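Local coordinates for centromeric protein-C, isoform A (Drosophila melanogaster, PDB 6O2K), which probably acts as an adaptor between centromeric chromatin and other kinetochore proteins, and is represented here by its C-terminal, dimer-forming cupin domain, at residues 91-96 / 108-113; 65-70 / 125-130. All coordinates share one frame; numbering follows the deposited sequence.

Interaction 1: 91-96 / 108-113; sequences FGEFNV and HSVLRV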
ATOM      1  N   PHE B  91      -5.708  -7.722   2.779  1.00 17.64           N
ATOM      2  CA  PHE B  91      -6.955  -8.459   2.938  1.00 20.38           C
ATOM      3  C   PHE B  91      -6.693  -9.617   3.884  1.00 25.14           C
ATOM      4  O   PHE B  91      -5.645 -10.261   3.801  1.00 23.06           O
ATOM      5  CB  PHE B  91      -7.489  -8.985   1.593  1.00 24.31           C
ATOM      6  CG  PHE B  91      -8.844  -9.641   1.691  1.00 22.64           C
ATOM      7  CD1 PHE B  91      -8.955 -11.001   1.931  1.00 25.06           C
ATOM      8  CD2 PHE B  91     -10.006  -8.893   1.560  1.00 26.66           C
ATOM      9  CE1 PHE B  91     -10.197 -11.603   2.037  1.00 26.62           C
ATOM     10  CE2 PHE B  91     -11.260  -9.491   1.650  1.00 25.80           C
ATOM     11  CZ  PHE B  91     -11.361 -10.841   1.892  1.00 31.14           C
ATOM     12  N   GLY B  92      -7.634  -9.873   4.778  1.00 22.62           N
ATOM     13  CA  GLY B  92      -7.500 -11.034   5.639  1.00 19.72           C
ATOM     14  C   GLY B  92      -6.854 -10.757   6.977  1.00 22.01           C
ATOM     15  O   GLY B  92      -6.969  -9.653   7.514  1.00 21.41           O
ATOM     16  N   GLU B  93      -6.169 -11.759   7.522  1.00 24.15           N
ATOM     17  CA  GLU B  93      -5.605 -11.696   8.866  0.54 20.47           C
ATOM     18  C   GLU B  93      -4.310 -12.499   8.888  1.00 18.69           C
ATOM     19  O   GLU B  93      -4.233 -13.570   8.263  1.00 19.34           O
ATOM     20  CB  GLU B  93      -6.601 -12.256   9.896  0.54 22.68           C
ATOM     21  CG  GLU B  93      -6.277 -11.982  11.367  0.54 21.09           C
ATOM     22  CD  GLU B  93      -7.310 -12.599  12.309  0.54 25.56           C
ATOM     23  OE1 GLU B  93      -8.442 -12.880  11.849  0.54 30.24           O
ATOM     24  OE2 GLU B  93      -6.995 -12.825  13.498  0.54 28.27           O
ATOM     25  N   PHE B  94      -3.314 -12.002   9.616  1.00 18.67           N
ATOM     26  CA  PHE B  94      -2.014 -12.652   9.668  1.00 19.47           C
ATOM     27  C   PHE B  94      -1.509 -12.712  11.101  1.00 24.54           C
ATOM     28  O   PHE B  94      -1.764 -11.817  11.906  1.00 21.65           O
ATOM     29  CB  PHE B  94      -0.974 -11.909   8.807  1.00 18.09           C
ATOM     30  CG  PHE B  94      -1.165 -12.082   7.325  1.00 21.24           C
ATOM     31  CD1 PHE B  94      -0.659 -13.200   6.675  1.00 17.59           C
ATOM     32  CD2 PHE B  94      -1.845 -11.124   6.577  1.00 22.55           C
ATOM     33  CE1 PHE B  94      -0.824 -13.355   5.308  1.00 21.75           C
ATOM     34  CE2 PHE B  94      -2.017 -11.279   5.205  1.00 20.76           C
ATOM     35  CZ  PHE B  94      -1.510 -12.399   4.572  1.00 21.89           C
ATOM     36  N   ASN B  95      -0.770 -13.775  11.404  1.00 20.62           N
ATOM     37  CA  ASN B  95       0.016 -13.878  12.618  1.00 22.74           C
ATOM     38  C   ASN B  95       1.481 -13.729  12.235  1.00 22.29           C
ATOM     39  O   ASN B  95       1.959 -14.432  11.331  1.00 21.19           O
ATOM     40  CB  ASN B  95      -0.217 -15.222  13.312  1.00 27.57           C
ATOM     41  CG  ASN B  95      -1.625 -15.366  13.858  1.00 30.86           C
ATOM     42  OD1 ASN B  95      -2.282 -14.380  14.190  1.00 36.34           O
ATOM     43  ND2 ASN B  95      -2.088 -16.604  13.972  1.00 30.83           N
ATOM     44  N   VAL B  96       2.188 -12.827  12.917  1.00 20.13           N
ATOM     45  CA  VAL B  96       3.594 -12.546  12.633  1.00 21.60           C
ATOM     46  C   VAL B  96       4.407 -12.792  13.893  1.00 20.83           C
ATOM     47  O   VAL B  96       4.066 -12.276  14.961  1.00 23.66           O
ATOM     48  CB  VAL B  96       3.792 -11.101  12.135  1.00 21.00           C
ATOM     49  CG1 VAL B  96       5.284 -10.821  11.872  1.00 20.35           C
ATOM     50  CG2 VAL B  96       2.935 -10.839  10.877  1.00 18.84           C
ATOM     51  N   HIS B 108       4.724 -12.306  19.331  1.00 22.21           N
ATOM     52  CA  HIS B 108       3.623 -12.712  18.474  1.00 23.30           C
ATOM     53  C   HIS B 108       2.682 -11.518  18.294  1.00 25.23           C
ATOM     54  O   HIS B 108       2.247 -10.917  19.282  1.00 26.67           O
ATOM     55  CB  HIS B 108       2.902 -13.911  19.108  1.00 30.96           C
ATOM     56  CG  HIS B 108       1.585 -14.250  18.481  1.00 44.93           C
ATOM     57  ND1 HIS B 108       1.477 -15.019  17.341  1.00 51.15           N
ATOM     58  CD2 HIS B 108       0.315 -13.946  18.848  1.00 50.10           C
ATOM     59  CE1 HIS B 108       0.201 -15.163  17.025  1.00 50.84           C
ATOM     60  NE2 HIS B 108      -0.525 -14.521  17.924  1.00 49.76           N
ATOM     61  N   SER B 109       2.387 -11.160  17.040  1.00 22.37           N
ATOM     62  CA  SER B 109       1.460 -10.078  16.738  1.00 23.44           C
ATOM     63  C   SER B 109       0.394 -10.567  15.773  1.00 25.35           C
ATOM     64  O   SER B 109       0.653 -11.412  14.916  1.00 25.64           O
ATOM     65  CB  SER B 109       2.168  -8.847  16.134  1.00 26.26           C
ATOM     66  OG  SER B 109       3.385  -8.545  16.796  1.00 28.04           O
ATOM     67  N   VAL B 110      -0.813 -10.027  15.914  1.00 17.16           N
ATOM     68  CA  VAL B 110      -1.932 -10.362  15.035  1.00 18.34           C
ATOM     69  C   VAL B 110      -2.315  -9.106  14.279  1.00 24.10           C
ATOM     70  O   VAL B 110      -2.585  -8.072  14.902  1.00 21.92           O
ATOM     71  CB  VAL B 110      -3.145 -10.900  15.811  1.00 23.23           C
ATOM     72  CG1 VAL B 110      -4.279 -11.281  14.833  1.00 23.81           C
ATOM     73  CG2 VAL B 110      -2.749 -12.070  16.681  1.00 23.82           C
ATOM     74  N   LEU B 111      -2.363  -9.204  12.942  1.00 21.13           N
ATOM     75  CA  LEU B 111      -2.635  -8.067  12.069  1.00 23.10           C
ATOM     76  C   LEU B 111      -3.909  -8.309  11.267  1.00 24.31           C
ATOM     77  O   LEU B 111      -4.055  -9.354  10.613  1.00 21.48           O
ATOM     78  CB  LEU B 111      -1.465  -7.799  11.115  1.00 17.40           C
ATOM     79  CG  LEU B 111      -0.053  -7.655  11.742  1.00 19.70           C
ATOM     80  CD1 LEU B 111       0.981  -7.559  10.638  1.00 19.10           C
ATOM     81  CD2 LEU B 111       0.034  -6.428  12.639  1.00 17.62           C
ATOM     82  N   ARG B 112      -4.810  -7.332  11.296  1.00 19.97           N
ATOM     83  CA  ARG B 112      -5.995  -7.334  10.448  1.00 23.80           C
ATOM     84  C   ARG B 112      -5.831  -6.274   9.365  1.00 20.97           C
ATOM     85  O   ARG B 112      -4.833  -5.559   9.308  1.00 18.70           O
ATOM     86  CB  ARG B 112      -7.265  -7.086  11.264  1.00 24.65           C
ATOM     87  CG  ARG B 112      -7.672  -8.258  12.136  1.00 37.95           C
ATOM     88  CD  ARG B 112      -8.619  -7.848  13.250  1.00 45.98           C
ATOM     89  NE  ARG B 112      -8.031  -8.106  14.560  1.00 53.12           N
ATOM     90  CZ  ARG B 112      -7.890  -9.316  15.095  1.00 58.68           C
ATOM     91  NH1 ARG B 112      -8.303 -10.395  14.437  1.00 63.07           N
ATOM     92  NH2 ARG B 112      -7.336  -9.452  16.293  1.00 56.63           N
ATOM     93  N   VAL B 113      -6.841  -6.162   8.502  1.00 19.93           N
ATOM     94  CA  VAL B 113      -6.683  -5.344   7.309  1.00 20.59           C
ATOM     95  C   VAL B 113      -6.379  -3.896   7.686  1.00 19.91           C
ATOM     96  O   VAL B 113      -6.995  -3.318   8.592  1.00 18.01           O
ATOM     97  CB  VAL B 113      -7.934  -5.464   6.423  1.00 17.16           C
ATOM     98  CG1 VAL B 113      -9.149  -4.796   7.078  1.00 19.83           C
ATOM     99  CG2 VAL B 113      -7.645  -4.890   5.040  1.00 16.69           C
TER
HETATM  100  O   HOH W   1      -9.065  -8.114   8.043  1.00 22.80           O
HETATM  101  O   HOH W   2       5.572  -9.983  16.030  1.00 19.54           O
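Val96 and Leu111 meet on the buried face of two antiparallel strands, where Val96 CG2 touches Leu111 CD1 at 3.8 Å and the two side chains cross obliquely. Leu111 also packs on Val89 of the same chain and on Val37 of the second subunit, which closes this side tightly. The backbones are joined by two hydrogen-bonded pairs: Phe94 and Leu111 exchange both N-H...O bonds, as do Val96 and Ser109, all four at 2.9 Å. Between these pairs the CA-H groups of Asn95 and Val110 also turn to the opposing carbonyls. The strands, 93-99 and 107-112, form a beta hairpin at the edge of the four-stranded sheet of the cupin barrel, with 107-112 outermost within the chain. The opposite face, bearing Glu93, Asn95, Val110 and Arg112, is looser and partly open to solvent. Asn95 has CG beside its backbone N (chi1 -67°), and OD1 lies 3.4 Å from Val110 CG2, while CG meets His108 CE1 at 3.7 Å. Its amide plane is turned 57° from the imidazole, whose ND1 is hydrogen-bonded to Glu97. An alanine here would probably strip the Val110 methyls of the amide oxygen beside them and leave the His108 ring with CB and Val96 O beside it, its orientation resting more on Glu97. Glu93 and Arg112 lie side by side, and OE2 reaches NH1 at 2.9 Å; since Glu93 has a second conformer, this salt bridge is doubtful as a permanent link. Beyond it a water takes over from direct backbone bonding, donating to Gly92 O and accepting from Val113 N. At the other end a second water donates to both Val96 O and Ser109 OG, the latter also hydrogen-bonded to Asn34 ND2 of the second subunit.

Interaction 2: 65-70 / 125-130; sequences GYMRFK and YSIQNA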
ATOM      1  N   GLY B  65       5.591  -4.775  -3.142  1.00 18.60           N
ATOM      2  CA  GLY B  65       4.896  -5.885  -3.770  1.00 19.67           C
ATOM      3  C   GLY B  65       3.855  -6.491  -2.854  1.00 19.15           C
ATOM      4  O   GLY B  65       3.522  -5.937  -1.807  1.00 20.62           O
ATOM      5  N   TYR B  66       3.350  -7.657  -3.255  1.00 17.77           N
ATOM      6  CA  TYR B  66       2.302  -8.360  -2.529  1.00 19.83           C
ATOM      7  C   TYR B  66       2.706  -9.806  -2.305  1.00 20.85           C
ATOM      8  O   TYR B  66       3.312 -10.438  -3.183  1.00 21.95           O
ATOM      9  CB  TYR B  66       0.955  -8.332  -3.284  1.00 21.38           C
ATOM     10  CG  TYR B  66       0.447  -6.930  -3.528  1.00 19.94           C
ATOM     11  CD1 TYR B  66      -0.245  -6.242  -2.547  1.00 19.64           C
ATOM     12  CD2 TYR B  66       0.678  -6.294  -4.748  1.00 18.80           C
ATOM     13  CE1 TYR B  66      -0.698  -4.932  -2.769  1.00 20.69           C
ATOM     14  CE2 TYR B  66       0.227  -5.013  -4.985  1.00 19.12           C
ATOM     15  CZ  TYR B  66      -0.454  -4.332  -3.991  1.00 19.82           C
ATOM     16  OH  TYR B  66      -0.880  -3.046  -4.246  1.00 17.30           O
ATOM     17  N   MET B  67       2.347 -10.320  -1.130  1.00 19.80           N
ATOM     18  CA  MET B  67       2.388 -11.740  -0.817  1.00 24.19           C
ATOM     19  C   MET B  67       0.962 -12.249  -0.683  1.00 22.92           C
ATOM     20  O   MET B  67       0.173 -11.688   0.087  1.00 20.23           O
ATOM     21  CB  MET B  67       3.147 -11.994   0.485  1.00 18.39           C
ATOM     22  CG  MET B  67       4.541 -11.441   0.523  1.00 18.87           C
ATOM     23  SD  MET B  67       5.331 -11.990   2.057  1.00 24.27           S
ATOM     24  CE  MET B  67       6.701 -10.834   2.189  1.00 23.00           C
ATOM     25  N   ARG B  68       0.647 -13.310  -1.425  1.00 18.89           N
ATOM     26  CA  ARG B  68      -0.648 -13.974  -1.425  1.00 23.34           C
ATOM     27  C   ARG B  68      -0.477 -15.318  -0.730  1.00 24.00           C
ATOM     28  O   ARG B  68       0.344 -16.154  -1.165  1.00 25.80           O
ATOM     29  CB  ARG B  68      -1.176 -14.167  -2.853  1.00 22.74           C
ATOM     30  CG  ARG B  68      -2.503 -14.901  -2.930  1.00 26.76           C
ATOM     31  CD  ARG B  68      -2.700 -15.548  -4.302  1.00 32.84           C
ATOM     32  NE  ARG B  68      -3.174 -14.588  -5.293  1.00 36.79           N
ATOM     33  CZ  ARG B  68      -2.954 -14.690  -6.598  1.00 37.57           C
ATOM     34  NH1 ARG B  68      -3.437 -13.772  -7.417  1.00 32.23           N
ATOM     35  NH2 ARG B  68      -2.250 -15.703  -7.089  1.00 33.92           N
ATOM     36  N   PHE B  69      -1.237 -15.508   0.349  1.00 21.71           N
ATOM     37  CA  PHE B  69      -1.163 -16.687   1.198  1.00 23.00           C
ATOM     38  C   PHE B  69      -2.423 -17.515   1.027  1.00 25.61           C
ATOM     39  O   PHE B  69      -3.543 -16.997   1.136  1.00 24.49           O
ATOM     40  CB  PHE B  69      -1.039 -16.330   2.681  1.00 23.55           C
ATOM     41  CG  PHE B  69       0.330 -15.878   3.107  1.00 23.83           C
ATOM     42  CD1 PHE B  69       0.838 -14.669   2.668  1.00 24.74           C
ATOM     43  CD2 PHE B  69       1.087 -16.648   3.986  1.00 25.26           C
ATOM     44  CE1 PHE B  69       2.087 -14.224   3.093  1.00 21.26           C
ATOM     45  CE2 PHE B  69       2.343 -16.218   4.417  1.00 22.67           C
ATOM     46  CZ  PHE B  69       2.845 -15.006   3.953  1.00 23.29           C
ATOM     47  N   LYS B  70      -2.225 -18.806   0.823  1.00 27.30           N
ATOM     48  CA  LYS B  70      -3.296 -19.758   0.814  1.00 30.14           C
ATOM     49  C   LYS B  70      -3.870 -19.893   2.223  1.00 25.27           C
ATOM     50  O   LYS B  70      -3.247 -19.458   3.190  1.00 24.33           O
ATOM     51  CB  LYS B  70      -2.770 -21.093   0.313  1.00 34.33           C
ATOM     52  CG  LYS B  70      -2.248 -20.993  -1.057  1.00 40.16           C
ATOM     53  CD  LYS B  70      -3.439 -20.641  -1.869  1.00 54.01           C
ATOM     54  CE  LYS B  70      -3.026 -20.586  -3.308  1.00 62.35           C
ATOM     55  NZ  LYS B  70      -4.227 -20.213  -4.063  1.00 64.87           N
ATOM     56  N   TYR B 125      11.799 -13.153  11.188  1.00 19.32           N
ATOM     57  CA  TYR B 125      10.349 -13.043  11.217  1.00 21.78           C
ATOM     58  C   TYR B 125       9.706 -14.155  10.401  1.00 22.47           C
ATOM     59  O   TYR B 125      10.240 -14.578   9.368  1.00 22.45           O
ATOM     60  CB  TYR B 125       9.902 -11.660  10.706  1.00 18.21           C
ATOM     61  CG  TYR B 125      10.148 -11.435   9.234  1.00 16.72           C
ATOM     62  CD1 TYR B 125      11.431 -11.199   8.742  1.00 20.03           C
ATOM     63  CD2 TYR B 125       9.094 -11.471   8.326  1.00 17.79           C
ATOM     64  CE1 TYR B 125      11.646 -11.013   7.375  1.00 21.97           C
ATOM     65  CE2 TYR B 125       9.299 -11.284   6.976  1.00 18.34           C
ATOM     66  CZ  TYR B 125      10.570 -11.060   6.504  1.00 20.38           C
ATOM     67  OH  TYR B 125      10.761 -10.864   5.154  1.00 20.72           O
ATOM     68  N   SER B 126       8.560 -14.635  10.887  1.00 17.45           N
ATOM     69  CA  SER B 126       7.740 -15.594  10.156  1.00 21.55           C
ATOM     70  C   SER B 126       6.294 -15.106  10.106  1.00 22.16           C
ATOM     71  O   SER B 126       5.856 -14.314  10.949  1.00 23.33           O
ATOM     72  CB  SER B 126       7.807 -16.985  10.789  1.00 27.13           C
ATOM     73  OG  SER B 126       7.096 -16.993  12.011  1.00 30.20           O
ATOM     74  N   ILE B 127       5.553 -15.604   9.110  1.00 20.63           N
ATOM     75  CA  ILE B 127       4.196 -15.144   8.801  1.00 23.84           C
ATOM     76  C   ILE B 127       3.299 -16.350   8.544  1.00 24.77           C
ATOM     77  O   ILE B 127       3.665 -17.247   7.773  1.00 25.57           O
ATOM     78  CB  ILE B 127       4.180 -14.222   7.569  1.00 19.10           C
ATOM     79  CG1 ILE B 127       5.218 -13.103   7.691  1.00 20.76           C
ATOM     80  CG2 ILE B 127       2.760 -13.650   7.309  1.00 19.14           C
ATOM     81  CD1 ILE B 127       5.425 -12.344   6.378  1.00 22.21           C
ATOM     82  N   GLN B 128       2.118 -16.366   9.167  1.00 25.25           N
ATOM     83  CA  GLN B 128       1.095 -17.371   8.876  1.00 23.15           C
ATOM     84  C   GLN B 128      -0.242 -16.687   8.636  1.00 24.53           C
ATOM     85  O   GLN B 128      -0.655 -15.829   9.420  1.00 23.26           O
ATOM     86  CB  GLN B 128       0.940 -18.383  10.015  1.00 24.18           C
ATOM     87  CG  GLN B 128      -0.080 -19.490   9.723  1.00 27.69           C
ATOM     88  CD  GLN B 128       0.119 -20.725  10.612  1.00 34.91           C
ATOM     89  OE1 GLN B 128       0.681 -20.634  11.705  1.00 34.81           O
ATOM     90  NE2 GLN B 128      -0.342 -21.884  10.137  1.00 35.52           N
ATOM     91  N   ASN B 129      -0.897 -17.055   7.539  1.00 20.55           N
ATOM     92  CA  ASN B 129      -2.296 -16.708   7.311  1.00 22.80           C
ATOM     93  C   ASN B 129      -3.138 -17.229   8.466  1.00 23.29           C
ATOM     94  O   ASN B 129      -3.135 -18.429   8.748  1.00 25.90           O
ATOM     95  CB  ASN B 129      -2.754 -17.328   5.989  1.00 23.32           C
ATOM     96  CG  ASN B 129      -4.115 -16.831   5.530  1.00 27.10           C
ATOM     97  OD1 ASN B 129      -4.822 -16.117   6.251  1.00 23.64           O
ATOM     98  ND2 ASN B 129      -4.495 -17.225   4.313  1.00 28.63           N
ATOM     99  N   ALA B 130      -3.857 -16.341   9.139  1.00 23.32           N
ATOM    100  CA  ALA B 130      -4.597 -16.725  10.337  1.00 25.40           C
ATOM    101  C   ALA B 130      -5.991 -17.281  10.057  1.00 29.70           C
ATOM    102  O   ALA B 130      -6.659 -17.716  11.003  1.00 30.43           O
ATOM    103  CB  ALA B 130      -4.720 -15.531  11.287  1.00 21.26           C
TER
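Asn129 ND2 is gripped by two carbonyls: it donates to Lys70 O across the contact at 2.8 Å and to Lys133 O in the loop that follows its own strand. The donor stands well above the Lys70 carbonyl plane, 60° out of it. Asn129 CG is anti to the backbone N (chi1 -170°), which sets it 3.6 Å from Lys70 O. Its OD1 is bonded to the Ile131 N-H and to Ser135 OG, so partners on both oxygen and nitrogen fix the rotation of this buried group.

Next to the amide the contact becomes apolar. Phe69 CB rests against Asn129 CB at 3.9 Å, and the ring runs on to Ile127, the two side chains crossing at about a right angle. Phe69 CZ presses on Ile127 CG2 at 3.6 Å, while CE2 lies close to Ile127 O. Farther along, Met67 SD approaches Ile127 CD1 more loosely, at 4.3 Å; Leu137 packs against both residues. No backbone bonds join strand segments 65-69 and 125-129, whose axes come no closer than 8.4 Å and run at 51° to each other. One belongs to the six-stranded sheet and the other to the four-stranded sheet, and their inward side chains pack against each other, as in the hydrophobic interior of a cupin beta-barrel.

How the interactions relate
The centres of the two contacts lie about 9 Å apart, and along the chain interaction 1 is nested inside the loop closed by interaction 2. Strands 93-99 and 124-129 are neighbours in one sheet: Asn95 N lies 2.9 Å from Gln128 O, and Glu93 O the same distance from Ala130 N, both probable hydrogen bonds. The hairpin of interaction 1 is thus bonded laterally, through strand 93-99, to the strand that interaction 2 sets against the other sheet. A second link runs through the barrel interior, where Phe94 and Phe69 pack edge-to-face, with Phe94 CE1 3.4 Å from Phe69 CD1. Interaction 1 also extends outward to the second subunit, whereas interaction 2 lies nearer the centre of the chain.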